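Local coordinates for protein Rho guanine nucleotide exchange factor TIAM2 (Mus musculus, PDB 3A8P) that activates the GTPase Rac1 as a guanine nucleotide exchange factor, seen here in its PHCCEx domain, a protein- and membrane-binding module, at residues A[42-47]-A[51-56]; A[90-95]-A[117-122]. One frame throughout, in Å; residues are numbered along the deposited sequence.

Overall arrangement
Both contacts belong to the PH domain at the start of the PHCCEx module, whose remainder is helical and includes the long pair 136-165 and 171-206. Contact 1, the hairpin of strands 40-47 and 50-54, is complete before contact 2 opens, where strand 91-95 meets helix 109-130, the C-terminal helix of the PH fold. Their centres lie about 14 Å apart, and all three strands belong to one curled antiparallel sheet. They also touch: Leu46 CD2 sits 3.6 Å from Ala118 O, and Leu51 CD1 lies 4.2 Å from Leu94 CD1. Hairpin, later strand and helix thus share one apolar core, with the helix packed against the curled sheet.

Contact 1 (A[42-47]-A[51-56]); sequences YWVTLK and LLFYET
This is a beta hairpin of the PH-domain barrel, strands 40-47 and 50-54, in which Trp43 and Thr45 are hydrogen-bonded to Tyr54 and Leu52. Both pairs close with two backbone bonds; the Trp43 N to Tyr54 O bond measures 2.8 Å. Between them Val44 faces Phe53, and beyond them Leu46 faces Leu51, as non-hydrogen-bonded pairs with side chains turned into the core, where Trp115 of helix 109-130 covers Val44 and Leu51. On that side Val44 CG2 makes a CH-pi contact over the Phe53 ring, 4.1 Å from the ring centroid. The same ring turns its edge to a face of Tyr42 in an offset edge-to-face pair: the planes stand 83° apart, and Phe53 CD1 comes within 3.5 Å of Tyr42 CD2. With chi1 of -66° Tyr42 swings its ring beside its own backbone N, along the end of the neighbouring strand, where Phe53 CB covers the rim of one face and Tyr54 O lies in the ring plane at the edge. Glu55 runs alongside, its CG 3.9 Å from Tyr42 CE1. Replaced by an alanine, Tyr42 would probably leave the Phe53 edge without the face it points at and the aliphatic part of Glu55 without its neighbour. The other side of the hairpin carries Trp43, Thr45, Leu52 and Tyr54; Trp16 and Tyr57 meet the indole edge-to-face. There Thr45 crosses Tyr54 nearly at right angles. Thr45 OG1 lies in the plane of that phenol, at its edge, 3.7 Å from Tyr54 CE2, and is 3.5 Å from Leu52 CB.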
loop_
_atom_site.group_PDB
_atom_site.type_symbol
_atom_site.label_atom_id
_atom_site.label_comp_id
_atom_site.label_asym_id
_atom_site.label_seq_id
_atom_site.Cartn_x
_atom_site.Cartn_y
_atom_site.Cartn_z
ATOM N N TYR A 42 -17.589 -14.042 1.670
ATOM C CA TYR A 42 -18.297 -13.480 0.531
ATOM C C TYR A 42 -17.803 -14.122 -0.749
ATOM O O TYR A 42 -16.661 -14.562 -0.825
ATOM C CB TYR A 42 -18.013 -11.978 0.385
ATOM C CG TYR A 42 -18.510 -11.071 1.484
ATOM C CD1 TYR A 42 -19.846 -10.678 1.535
ATOM C CD2 TYR A 42 -17.637 -10.570 2.447
ATOM C CE1 TYR A 42 -20.299 -9.807 2.513
ATOM C CE2 TYR A 42 -18.080 -9.698 3.435
ATOM C CZ TYR A 42 -19.412 -9.318 3.458
ATOM O OH TYR A 42 -19.857 -8.426 4.405
ATOM N N TRP A 43 -18.665 -14.167 -1.755
ATOM C CA TRP A 43 -18.253 -14.647 -3.056
ATOM C C TRP A 43 -17.762 -13.323 -3.644
ATOM O O TRP A 43 -18.535 -12.369 -3.767
ATOM C CB TRP A 43 -19.438 -15.176 -3.861
ATOM C CG TRP A 43 -19.058 -15.487 -5.272
ATOM C CD1 TRP A 43 -19.317 -14.728 -6.377
ATOM C CD2 TRP A 43 -18.285 -16.603 -5.723
ATOM N NE1 TRP A 43 -18.750 -15.300 -7.489
ATOM C CE2 TRP A 43 -18.110 -16.454 -7.118
ATOM C CE3 TRP A 43 -17.722 -17.717 -5.085
ATOM C CZ2 TRP A 43 -17.390 -17.380 -7.892
ATOM C CZ3 TRP A 43 -17.005 -18.644 -5.857
ATOM C CH2 TRP A 43 -16.847 -18.463 -7.248
ATOM N N VAL A 44 -16.481 -13.256 -3.989
ATOM C CA VAL A 44 -15.905 -12.017 -4.497
ATOM C C VAL A 44 -15.499 -12.062 -5.966
ATOM O O VAL A 44 -15.028 -13.080 -6.453
ATOM C CB VAL A 44 -14.671 -11.628 -3.632
ATOM C CG1 VAL A 44 -13.976 -10.392 -4.201
ATOM C CG2 VAL A 44 -15.111 -11.372 -2.204
ATOM N N THR A 45 -15.697 -10.954 -6.675
ATOM C CA THR A 45 -15.303 -10.881 -8.080
ATOM C C THR A 45 -14.450 -9.631 -8.322
ATOM O O THR A 45 -14.630 -8.608 -7.662
ATOM C CB THR A 45 -16.529 -10.826 -9.025
ATOM O OG1 THR A 45 -17.185 -9.558 -8.890
ATOM C CG2 THR A 45 -17.513 -11.938 -8.690
ATOM N N LEU A 46 -13.508 -9.734 -9.255
ATOM C CA LEU A 46 -12.638 -8.618 -9.607
ATOM C C LEU A 46 -12.956 -8.218 -11.040
ATOM O O LEU A 46 -12.717 -8.979 -11.981
ATOM C CB LEU A 46 -11.159 -9.018 -9.492
ATOM C CG LEU A 46 -10.100 -7.998 -9.937
ATOM C CD1 LEU A 46 -10.199 -6.712 -9.115
ATOM C CD2 LEU A 46 -8.716 -8.620 -9.779
ATOM N N LYS A 47 -13.508 -7.020 -11.186
ATOM C CA LYS A 47 -13.897 -6.471 -12.482
ATOM C C LYS A 47 -13.165 -5.133 -12.571
ATOM O O LYS A 47 -13.437 -4.228 -11.786
ATOM C CB LYS A 47 -15.414 -6.273 -12.493
ATOM C CG LYS A 47 -16.041 -6.082 -13.857
ATOM C CD LYS A 47 -17.565 -6.186 -13.759
ATOM C CE LYS A 47 -18.217 -6.023 -15.125
ATOM N NZ LYS A 47 -17.662 -6.996 -16.113
ATOM N N LEU A 51 -13.480 -4.636 -6.546
ATOM C CA LEU A 51 -13.780 -5.919 -5.932
ATOM C C LEU A 51 -15.231 -5.836 -5.488
ATOM O O LEU A 51 -15.579 -4.998 -4.658
ATOM C CB LEU A 51 -12.876 -6.175 -4.714
ATOM C CG LEU A 51 -11.407 -6.512 -4.994
ATOM C CD1 LEU A 51 -10.571 -6.395 -3.710
ATOM C CD2 LEU A 51 -11.326 -7.928 -5.576
ATOM N N LEU A 52 -16.075 -6.689 -6.060
ATOM C CA LEU A 52 -17.496 -6.728 -5.720
ATOM C C LEU A 52 -17.754 -7.899 -4.786
ATOM O O LEU A 52 -17.331 -9.022 -5.054
ATOM C CB LEU A 52 -18.334 -6.886 -6.985
ATOM C CG LEU A 52 -18.106 -5.792 -8.028
ATOM C CD1 LEU A 52 -18.849 -6.139 -9.307
ATOM C CD2 LEU A 52 -18.576 -4.449 -7.465
ATOM N N PHE A 53 -18.450 -7.630 -3.690
ATOM C CA PHE A 53 -18.750 -8.655 -2.702
ATOM C C PHE A 53 -20.207 -9.095 -2.777
ATOM O O PHE A 53 -21.110 -8.275 -2.670
ATOM C CB PHE A 53 -18.454 -8.127 -1.297
ATOM C CG PHE A 53 -17.001 -7.838 -1.043
ATOM C CD1 PHE A 53 -16.316 -8.500 -0.027
ATOM C CD2 PHE A 53 -16.315 -6.907 -1.814
ATOM C CE1 PHE A 53 -14.968 -8.237 0.219
ATOM C CE2 PHE A 53 -14.960 -6.635 -1.575
ATOM C CZ PHE A 53 -14.290 -7.304 -0.555
ATOM N N TYR A 54 -20.428 -10.392 -2.963
ATOM C CA TYR A 54 -21.774 -10.949 -3.040
ATOM C C TYR A 54 -21.935 -11.905 -1.869
ATOM O O TYR A 54 -21.009 -12.653 -1.548
ATOM C CB TYR A 54 -21.957 -11.729 -4.342
ATOM C CG TYR A 54 -21.850 -10.890 -5.586
ATOM C CD1 TYR A 54 -22.988 -10.318 -6.170
ATOM C CD2 TYR A 54 -20.616 -10.666 -6.188
ATOM C CE1 TYR A 54 -22.889 -9.550 -7.329
ATOM C CE2 TYR A 54 -20.506 -9.903 -7.338
ATOM C CZ TYR A 54 -21.645 -9.350 -7.906
ATOM O OH TYR A 54 -21.529 -8.619 -9.062
ATOM N N GLU A 55 -23.098 -11.894 -1.229
ATOM C CA GLU A 55 -23.308 -12.793 -0.107
ATOM C C GLU A 55 -23.596 -14.233 -0.522
ATOM O O GLU A 55 -23.615 -15.131 0.318
ATOM C CB GLU A 55 -24.413 -12.252 0.803
ATOM C CG GLU A 55 -23.848 -11.412 1.950
ATOM C CD GLU A 55 -24.878 -10.526 2.618
ATOM O OE1 GLU A 55 -24.526 -9.878 3.629
ATOM O OE2 GLU A 55 -26.029 -10.469 2.128
ATOM N N THR A 56 -23.805 -14.464 -1.815
ATOM C CA THR A 56 -24.066 -15.816 -2.293
ATOM C C THR A 56 -23.344 -16.084 -3.606
ATOM O O THR A 56 -23.085 -15.166 -4.384
ATOM C CB THR A 56 -25.580 -16.072 -2.502
ATOM O OG1 THR A 56 -26.056 -15.274 -3.593
ATOM C CG2 THR A 56 -26.362 -15.711 -1.243
#

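Contact 2 (A[90-95]-A[117-122]); sequences HVFCLS and TAIHSA
Ile119, on the C-terminal helix of the PH fold, reaches across to Leu94 and Phe92 of strand 91-95, one of the places where helix 109-130 packs against the barrel. The meeting is small, wholly apolar and buried, and the backbones stay well apart: the nearest CA atoms, those of Leu94 and Ile119, are 9.2 Å from each other, so side chains alone span the distance. The CB of Ile119 already points at the strand, and there the chain divides. One branch ends at once in CG2, which rests 4.0 Å from Leu94 CD1. The other runs through CG1, which lies beside the backbone N (chi1 -67°), and continues extended to CD1. That terminal methyl comes 4.1 Å from Leu94 CD1, so both methyls of the isoleucine touch the same leucine methyl. It also lies 4.4 Å from Phe92 CE2, meeting the ring obliquely and more loosely. Leu94 answers from the strand with CG opposite its backbone N (chi1 -177°), a turn that carries CD1 toward the helix, where the two aliphatic chains cross at a slant. Val79 of strand 78-81 packs on both Ile119 and Phe92, and Phe104 meets the Phe92 ring, so the isoleucine enters a cluster built from several strands. One residue on, His120 joins the helix to other parts of the module, through NE2 to the backbone N of Val79 and through ND1 to Ser204 of helix 171-206. Within the helix, Thr117 O is gripped twice by Ser121: the backbone N at 2.9 Å, and from the opposite face of the carbonyl plane the hydroxyl OG, 2.8 Å from Thr117 O and 37° out of that plane.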
loop_
_atom_site.group_PDB
_atom_site.type_symbol
_atom_site.label_atom_id
_atom_site.label_comp_id
_atom_site.label_asym_id
_atom_site.label_seq_id
_atom_site.Cartn_x
_atom_site.Cartn_y
_atom_site.Cartn_z
ATOM N N HIS A 90 -3.381 -18.694 4.755
ATOM C CA HIS A 90 -3.802 -18.146 3.470
ATOM C C HIS A 90 -4.386 -16.734 3.561
ATOM O O HIS A 90 -5.206 -16.325 2.730
ATOM C CB HIS A 90 -4.806 -19.105 2.821
ATOM C CG HIS A 90 -4.381 -20.536 2.895
ATOM N ND1 HIS A 90 -5.265 -21.566 3.142
ATOM C CD2 HIS A 90 -3.155 -21.107 2.801
ATOM C CE1 HIS A 90 -4.600 -22.707 3.203
ATOM N NE2 HIS A 90 -3.318 -22.456 3.000
ATOM N N VAL A 91 -3.946 -15.984 4.565
ATOM C CA VAL A 91 -4.413 -14.620 4.736
ATOM C C VAL A 91 -3.561 -13.657 3.905
ATOM O O VAL A 91 -2.349 -13.846 3.776
ATOM C CB VAL A 91 -4.307 -14.163 6.217
ATOM C CG1 VAL A 91 -4.616 -12.668 6.316
ATOM C CG2 VAL A 91 -5.253 -14.977 7.102
ATOM N N PHE A 92 -4.199 -12.660 3.303
ATOM C CA PHE A 92 -3.463 -11.634 2.580
ATOM C C PHE A 92 -4.067 -10.293 2.954
ATOM O O PHE A 92 -5.205 -10.223 3.436
ATOM C CB PHE A 92 -3.425 -11.831 1.050
ATOM C CG PHE A 92 -4.764 -11.912 0.374
ATOM C CD1 PHE A 92 -5.408 -13.138 0.222
ATOM C CD2 PHE A 92 -5.317 -10.782 -0.237
ATOM C CE1 PHE A 92 -6.576 -13.245 -0.541
ATOM C CE2 PHE A 92 -6.482 -10.875 -1.001
ATOM C CZ PHE A 92 -7.113 -12.110 -1.156
ATOM N N CYS A 93 -3.303 -9.233 2.732
ATOM C CA CYS A 93 -3.724 -7.906 3.131
ATOM C C CYS A 93 -3.698 -6.875 2.018
ATOM O O CYS A 93 -2.687 -6.699 1.345
ATOM C CB CYS A 93 -2.821 -7.444 4.283
ATOM S SG CYS A 93 -3.294 -5.888 5.055
ATOM N N LEU A 94 -4.820 -6.190 1.830
ATOM C CA LEU A 94 -4.891 -5.146 0.816
ATOM C C LEU A 94 -4.991 -3.776 1.467
ATOM O O LEU A 94 -5.830 -3.550 2.340
ATOM C CB LEU A 94 -6.098 -5.340 -0.106
ATOM C CG LEU A 94 -6.174 -4.312 -1.250
ATOM C CD1 LEU A 94 -6.830 -4.944 -2.467
ATOM C CD2 LEU A 94 -6.938 -3.066 -0.796
ATOM N N SER A 95 -4.111 -2.875 1.053
ATOM C CA SER A 95 -4.133 -1.506 1.544
ATOM C C SER A 95 -4.399 -0.672 0.294
ATOM O O SER A 95 -3.660 -0.771 -0.693
ATOM C CB SER A 95 -2.796 -1.120 2.209
ATOM O OG SER A 95 -1.673 -1.421 1.408
ATOM N N THR A 117 -1.809 -11.783 -7.597
ATOM C CA THR A 117 -1.412 -11.544 -8.978
ATOM C C THR A 117 -2.514 -10.797 -9.733
ATOM O O THR A 117 -2.248 -9.833 -10.458
ATOM C CB THR A 117 -1.114 -12.881 -9.704
ATOM O OG1 THR A 117 0.002 -13.528 -9.077
ATOM C CG2 THR A 117 -0.798 -12.641 -11.191
ATOM N N ALA A 118 -3.750 -11.252 -9.551
ATOM C CA ALA A 118 -4.907 -10.650 -10.206
ATOM C C ALA A 118 -5.089 -9.173 -9.832
ATOM O O ALA A 118 -5.215 -8.316 -10.704
ATOM C CB ALA A 118 -6.188 -11.455 -9.860
ATOM N N ILE A 119 -5.090 -8.875 -8.539
ATOM C CA ILE A 119 -5.279 -7.500 -8.085
ATOM C C ILE A 119 -4.153 -6.586 -8.555
ATOM O O ILE A 119 -4.403 -5.480 -9.042
ATOM C CB ILE A 119 -5.414 -7.453 -6.549
ATOM C CG1 ILE A 119 -6.719 -8.151 -6.147
ATOM C CG2 ILE A 119 -5.395 -6.002 -6.052
ATOM C CD1 ILE A 119 -6.860 -8.429 -4.667
ATOM N N HIS A 120 -2.913 -7.045 -8.429
ATOM C CA HIS A 120 -1.785 -6.234 -8.864
ATOM C C HIS A 120 -1.812 -6.024 -10.364
ATOM O O HIS A 120 -1.472 -4.940 -10.840
ATOM C CB HIS A 120 -0.461 -6.882 -8.440
ATOM C CG HIS A 120 -0.125 -6.653 -7.000
ATOM N ND1 HIS A 120 0.870 -7.345 -6.345
ATOM C CD2 HIS A 120 -0.648 -5.794 -6.091
ATOM C CE1 HIS A 120 0.945 -6.924 -5.094
ATOM N NE2 HIS A 120 0.035 -5.982 -4.914
ATOM N N SER A 121 -2.215 -7.049 -11.115
ATOM C CA SER A 121 -2.279 -6.923 -12.574
ATOM C C SER A 121 -3.340 -5.919 -13.009
ATOM O O SER A 121 -3.123 -5.144 -13.935
ATOM C CB SER A 121 -2.559 -8.280 -13.225
ATOM O OG SER A 121 -1.471 -9.157 -13.008
ATOM N N ALA A 122 -4.491 -5.942 -12.347
ATOM C CA ALA A 122 -5.566 -5.009 -12.666
ATOM C C ALA A 122 -5.070 -3.585 -12.401
ATOM O O ALA A 122 -5.227 -2.695 -13.240
ATOM C CB ALA A 122 -6.784 -5.308 -11.809
#